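Local coordinates for protein galectin-1 (Bufo arenarum, PDB 1A78) that binds beta-galactosides as a homodimeric galectin and may regulate cell apoptosis and differentiation, at residues His53-Asn57 / Lys58-Asn62; Glu91-Gln95 / Lys96-Lys100. All coordinates share one frame; numbering follows the deposited sequence.

Contact 1. Residues His53-Asn57 / Lys58-Asn62; sequences HGDVN and KIVCN. With YIO (1-thio-beta-D-galactopyranose), chain C.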
loop_
_atom_site.group_PDB
_atom_site.type_symbol
_atom_site.label_atom_id
_atom_site.label_comp_id
_atom_site.label_asym_id
_atom_site.label_seq_id
_atom_site.Cartn_x
_atom_site.Cartn_y
_atom_site.Cartn_z
ATOM N N HIS A 53 -18.351 -0.971 -21.910
ATOM C CA HIS A 53 -18.067 -0.457 -23.260
ATOM C C HIS A 53 -18.161 -1.501 -24.359
ATOM O O HIS A 53 -17.377 -1.450 -25.305
ATOM C CB HIS A 53 -16.672 0.146 -23.336
ATOM C CG HIS A 53 -16.428 1.212 -22.330
ATOM N ND1 HIS A 53 -17.419 2.069 -21.903
ATOM C CD2 HIS A 53 -15.319 1.528 -21.620
ATOM C CE1 HIS A 53 -16.933 2.862 -20.967
ATOM N NE2 HIS A 53 -15.662 2.553 -20.775
ATOM N N GLY A 54 -19.090 -2.442 -24.241
ATOM C CA GLY A 54 -19.184 -3.478 -25.252
ATOM C C GLY A 54 -18.254 -4.664 -25.002
ATOM O O GLY A 54 -18.346 -5.677 -25.705
ATOM N N ASP A 55 -17.329 -4.544 -24.044
ATOM C CA ASP A 55 -16.416 -5.644 -23.685
ATOM C C ASP A 55 -17.104 -6.408 -22.547
ATOM O O ASP A 55 -17.450 -5.830 -21.517
ATOM C CB ASP A 55 -15.068 -5.096 -23.204
ATOM C CG ASP A 55 -14.189 -4.628 -24.337
ATOM O OD1 ASP A 55 -14.211 -5.262 -25.406
ATOM O OD2 ASP A 55 -13.439 -3.651 -24.168
ATOM N N VAL A 56 -17.375 -7.686 -22.749
ATOM C CA VAL A 56 -18.057 -8.473 -21.725
ATOM C C VAL A 56 -17.038 -9.534 -21.346
ATOM O O VAL A 56 -16.451 -10.137 -22.237
ATOM C CB VAL A 56 -19.392 -9.083 -22.301
ATOM C CG1 VAL A 56 -20.059 -9.996 -21.289
ATOM C CG2 VAL A 56 -20.380 -7.943 -22.701
ATOM N N ASN A 57 -16.743 -9.677 -20.054
ATOM C CA ASN A 57 -15.742 -10.635 -19.571
ATOM C C ASN A 57 -14.441 -10.621 -20.361
ATOM O O ASN A 57 -13.940 -11.667 -20.764
ATOM C CB ASN A 57 -16.276 -12.056 -19.562
ATOM C CG ASN A 57 -17.109 -12.347 -18.368
ATOM O OD1 ASN A 57 -17.947 -11.544 -17.969
ATOM N ND2 ASN A 57 -16.919 -13.515 -17.797
ATOM N N LYS A 58 -13.840 -9.454 -20.511
ATOM C CA LYS A 58 -12.599 -9.344 -21.271
ATOM C C LYS A 58 -11.599 -8.546 -20.432
ATOM O O LYS A 58 -11.986 -7.844 -19.509
ATOM C CB LYS A 58 -12.886 -8.580 -22.568
ATOM C CG LYS A 58 -11.904 -8.816 -23.690
ATOM C CD LYS A 58 -12.277 -10.069 -24.432
ATOM C CE LYS A 58 -13.616 -9.879 -25.148
ATOM N NZ LYS A 58 -14.222 -11.169 -25.643
ATOM N N ILE A 59 -10.321 -8.645 -20.770
ATOM C CA ILE A 59 -9.256 -7.927 -20.082
ATOM C C ILE A 59 -8.653 -6.970 -21.093
ATOM O O ILE A 59 -8.227 -7.388 -22.163
ATOM C CB ILE A 59 -8.137 -8.898 -19.588
ATOM C CG1 ILE A 59 -8.610 -9.647 -18.350
ATOM C CG2 ILE A 59 -6.815 -8.157 -19.320
ATOM C CD1 ILE A 59 -7.586 -10.622 -17.832
ATOM N N VAL A 60 -8.649 -5.685 -20.783
ATOM C CA VAL A 60 -8.047 -4.708 -21.687
ATOM C C VAL A 60 -6.804 -4.125 -21.005
ATOM O O VAL A 60 -6.860 -3.808 -19.833
ATOM C CB VAL A 60 -9.053 -3.576 -22.019
ATOM C CG1 VAL A 60 -8.430 -2.579 -22.963
ATOM C CG2 VAL A 60 -10.303 -4.169 -22.644
ATOM N N CYS A 61 -5.673 -4.064 -21.693
ATOM C CA CYS A 61 -4.464 -3.509 -21.101
ATOM C C CYS A 61 -4.012 -2.379 -21.981
ATOM O O CYS A 61 -4.149 -2.454 -23.204
ATOM C CB CYS A 61 -3.333 -4.548 -21.007
ATOM S SG CYS A 61 -3.590 -5.825 -19.776
ATOM N N ASN A 62 -3.479 -1.321 -21.377
ATOM C CA ASN A 62 -2.995 -0.196 -22.186
ATOM C C ASN A 62 -1.981 0.603 -21.393
ATOM O O ASN A 62 -1.746 0.314 -20.213
ATOM C CB ASN A 62 -4.159 0.711 -22.594
ATOM C CG ASN A 62 -3.892 1.462 -23.870
ATOM O OD1 ASN A 62 -2.771 1.494 -24.368
ATOM N ND2 ASN A 62 -4.925 2.083 -24.411
HETATM C C1 YIO C . -11.080 3.513 -22.285
HETATM C C2 YIO C . -11.456 3.522 -20.825
HETATM C C3 YIO C . -10.226 3.759 -19.972
HETATM C C4 YIO C . -9.250 2.648 -20.241
HETATM C C5 YIO C . -8.926 2.610 -21.734
HETATM C C6 YIO C . -8.046 1.445 -22.104
HETATM O O2 YIO C . -12.400 4.542 -20.588
HETATM O O3 YIO C . -10.592 3.737 -18.605
HETATM O O4 YIO C . -9.816 1.419 -19.815
HETATM O O5 YIO C . -10.117 2.492 -22.535
HETATM O O6 YIO C . -7.452 1.679 -23.372
HETATM S S1 YIO C . -12.569 2.932 -23.139
#
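A carboxylate pressed against a methyl group marks this local contact: Asp55 OD2 lies 3.5 Å from Val60 CG2, and the two side chains cross at about a right angle. Lys58, three residues on, does not pair with this carboxylate: its NZ stays 5.9 Å from Asp55 OD1. Lys58 is bent at both chi2 and chi3, and its ammonium makes a salt bridge with Glu76, while only its CB comes near Asp55 CB, at 4.2 Å. The partners of Asp55 OD2 are instead Arg49 and Arg74, each through a salt bridge.

At Asn57 the chain turns a corner between strand 55-56 and strand 58-65, and the turn contains a G1 beta bulge. Arg49 on the neighbouring strand is opposed by two residues, Asn57 and Lys58, and Asn57 has a positive phi (46°), the left-handed conformation such a bulge requires at its first position.

Val60 divides its two methyls between protein and sugar. With CG1 anti to the backbone N (chi1 -179°), CG2 is left beside that nitrogen and meets Asp55, whereas CG1 lies 4.1 Å from C6 of the bound 1-thio-galactose. Further along the strand, Asn62 ND2 donates to O6 of this sugar over 2.8 Å, a nearly straight bond (170°), and the same nitrogen is also bonded to Gly70 O. From the other segment, His53 CD2 approaches the sugar sulfur S1 to 3.4 Å, with the sulfur placed obliquely to the ring.

Glu72 and Arg49 are also hydrogen-bonded to this sugar. Asp55 is therefore a second-shell residue for this ring: its charge, probably kept anionic by two guanidinium groups, would help to orient Arg49 toward the galactoside.

Contact 2. Residues Glu91-Gln95 / Lys96-Lys100; sequences EYQTQ and KIIIK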
loop_
_atom_site.group_PDB
_atom_site.type_symbol
_atom_site.label_atom_id
_atom_site.label_comp_id
_atom_site.label_asym_id
_atom_site.label_seq_id
_atom_site.Cartn_x
_atom_site.Cartn_y
_atom_site.Cartn_z
ATOM N N GLU A 91 5.105 -8.704 -12.479
ATOM C CA GLU A 91 6.528 -8.816 -12.388
ATOM C C GLU A 91 7.057 -7.847 -13.416
ATOM O O GLU A 91 6.620 -7.859 -14.566
ATOM C CB GLU A 91 6.925 -10.245 -12.731
ATOM C CG GLU A 91 8.383 -10.574 -12.519
ATOM C CD GLU A 91 8.731 -11.899 -13.159
ATOM O OE1 GLU A 91 8.061 -12.923 -12.864
ATOM O OE2 GLU A 91 9.639 -11.906 -14.008
ATOM N N TYR A 92 8.010 -7.016 -13.012
ATOM C CA TYR A 92 8.579 -6.013 -13.890
ATOM C C TYR A 92 9.941 -6.422 -14.396
ATOM O O TYR A 92 10.825 -6.768 -13.623
ATOM C CB TYR A 92 8.664 -4.678 -13.140
ATOM C CG TYR A 92 9.316 -3.533 -13.878
ATOM C CD1 TYR A 92 9.182 -3.383 -15.262
ATOM C CD2 TYR A 92 10.040 -2.567 -13.183
ATOM C CE1 TYR A 92 9.747 -2.298 -15.922
ATOM C CE2 TYR A 92 10.611 -1.475 -13.843
ATOM C CZ TYR A 92 10.459 -1.345 -15.203
ATOM O OH TYR A 92 11.006 -0.253 -15.841
ATOM N N GLN A 93 10.071 -6.438 -15.714
ATOM C CA GLN A 93 11.312 -6.742 -16.398
ATOM C C GLN A 93 11.496 -5.494 -17.290
ATOM O O GLN A 93 10.521 -4.832 -17.638
ATOM C CB GLN A 93 11.151 -8.024 -17.203
ATOM C CG GLN A 93 10.854 -9.281 -16.343
ATOM C CD GLN A 93 12.072 -9.772 -15.538
ATOM O OE1 GLN A 93 13.214 -9.565 -15.935
ATOM N NE2 GLN A 93 11.821 -10.405 -14.400
ATOM N N THR A 94 12.722 -5.124 -17.627
ATOM C CA THR A 94 12.924 -3.901 -18.410
ATOM C C THR A 94 12.245 -3.819 -19.782
ATOM O O THR A 94 12.129 -2.733 -20.365
ATOM C CB THR A 94 14.432 -3.612 -18.610
ATOM O OG1 THR A 94 15.107 -4.822 -18.982
ATOM C CG2 THR A 94 15.052 -3.050 -17.329
ATOM N N GLN A 95 11.805 -4.963 -20.296
ATOM C CA GLN A 95 11.206 -5.021 -21.618
ATOM C C GLN A 95 9.720 -5.311 -21.625
ATOM O O GLN A 95 9.018 -4.907 -22.553
ATOM C CB GLN A 95 11.948 -6.065 -22.461
ATOM C CG GLN A 95 12.273 -7.358 -21.683
ATOM C CD GLN A 95 12.899 -8.438 -22.561
ATOM O OE1 GLN A 95 12.558 -9.628 -22.448
ATOM N NE2 GLN A 95 13.814 -8.032 -23.448
ATOM N N LYS A 96 9.236 -5.972 -20.583
ATOM C CA LYS A 96 7.831 -6.335 -20.498
ATOM C C LYS A 96 7.429 -6.546 -19.038
ATOM O O LYS A 96 8.281 -6.760 -18.172
ATOM C CB LYS A 96 7.597 -7.649 -21.253
ATOM C CG LYS A 96 8.171 -8.857 -20.504
ATOM C CD LYS A 96 8.016 -10.180 -21.236
ATOM C CE LYS A 96 9.010 -10.311 -22.357
ATOM N NZ LYS A 96 9.139 -11.742 -22.774
ATOM N N ILE A 97 6.130 -6.548 -18.784
ATOM C CA ILE A 97 5.607 -6.767 -17.453
ATOM C C ILE A 97 4.843 -8.057 -17.570
ATOM O O ILE A 97 4.067 -8.224 -18.500
ATOM C CB ILE A 97 4.658 -5.631 -17.015
ATOM C CG1 ILE A 97 5.474 -4.346 -16.812
ATOM C CG2 ILE A 97 3.890 -6.042 -15.760
ATOM C CD1 ILE A 97 4.671 -3.079 -16.551
ATOM N N ILE A 98 5.125 -9.009 -16.695
ATOM C CA ILE A 98 4.441 -10.286 -16.723
ATOM C C ILE A 98 3.311 -10.250 -15.700
ATOM O O ILE A 98 3.538 -9.870 -14.551
ATOM C CB ILE A 98 5.439 -11.426 -16.432
ATOM C CG1 ILE A 98 6.457 -11.486 -17.574
ATOM C CG2 ILE A 98 4.713 -12.761 -16.247
ATOM C CD1 ILE A 98 7.870 -11.931 -17.174
ATOM N N ILE A 99 2.092 -10.579 -16.137
ATOM C CA ILE A 99 0.917 -10.600 -15.271
ATOM C C ILE A 99 0.522 -12.068 -15.021
ATOM O O ILE A 99 0.366 -12.833 -15.974
ATOM C CB ILE A 99 -0.288 -9.850 -15.917
ATOM C CG1 ILE A 99 0.080 -8.397 -16.273
ATOM C CG2 ILE A 99 -1.475 -9.840 -14.955
ATOM C CD1 ILE A 99 0.659 -8.179 -17.648
ATOM N N LYS A 100 0.360 -12.460 -13.753
ATOM C CA LYS A 100 0.006 -13.831 -13.418
ATOM C C LYS A 100 -1.207 -13.842 -12.517
ATOM O O LYS A 100 -1.352 -12.991 -11.637
ATOM C CB LYS A 100 1.174 -14.563 -12.753
ATOM C CG LYS A 100 2.530 -13.901 -12.971
ATOM C CD LYS A 100 3.693 -14.891 -12.894
ATOM C CE LYS A 100 5.062 -14.171 -12.947
ATOM N NZ LYS A 100 6.259 -15.109 -12.926
HETATM O O HOH W 1 11.943 -11.662 -24.141
#
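Glu91 and Lys100 form a salt bridge, Glu91 OE1 to Lys100 NZ at 2.8 Å, with the ammonium arriving almost in line with the C-O bond. The other carboxylate oxygen is held from its own segment: Gln93 NE2 donates to Glu91 OE2 over 2.7 Å, on the anti side and 18° out of the carboxylate plane. Gripped at both oxygens, the carboxylate has little freedom to rotate. An extended side chain, with CG anti to the backbone N (chi1 -173°), carries it to this position.

Beneath these groups the backbones pair antiparallel. Glu91 and Ile98 make a hydrogen-bonded pair, Glu91 N to Ile98 O and Ile98 N to Glu91 O, both 2.8 Å. Tyr92 and Ile97 form the adjoining non-hydrogen-bonded pair. Gln93 N then bonds to Lys96 O at 3.1 Å, but the return bond from Lys96 N to Gln93 O is weak. The two-residue turn at Thr94 and Gln95 has backbone angles close to type I. Beside it, a water donates to Gln95 OE1 and accepts from Lys96 NZ, linking two side chains that run alongside each other.

Packing differs between the two faces. On the Glu91 face, Ile98 lies side by side with Glu91, its CD1 reaching 3.6 Å from Glu91 OE2 and 4.1 Å from Gln93 CG. On the Tyr92 face, Ile97 CG1 meets the ring obliquely at Tyr92 CD1, 4.1 Å away. Tyr92 OH is hydrogen-bonded to Leu115 O, which fixes the far end of the ring. Paired strands closed by a tight turn, with a salt bridge beside Ile98 on one face and Ile97 packed on Leu44 of the facing sheet on the other, make a beta hairpin of the galectin beta-sandwich.

Contact 1 closes before contact 2 opens along the chain, and their centres lie 20 Å apart; the nearest atoms are about 5 Å apart, without touching. They belong to different sheets of the same sandwich. Residues 58-62 run in the six-stranded sheet between strands 41-49 and 68-75, whereas the hairpin of contact 2 contributes two neighbouring strands to the five-stranded sheet. The sheets meet through a common apolar layer: Ile59 and Cys61 of contact 1, like Ile99 of contact 2, touch both Phe46 and Phe107. Thus the sugar-facing side of the six-stranded sheet is backed by a core that the hairpin helps to form.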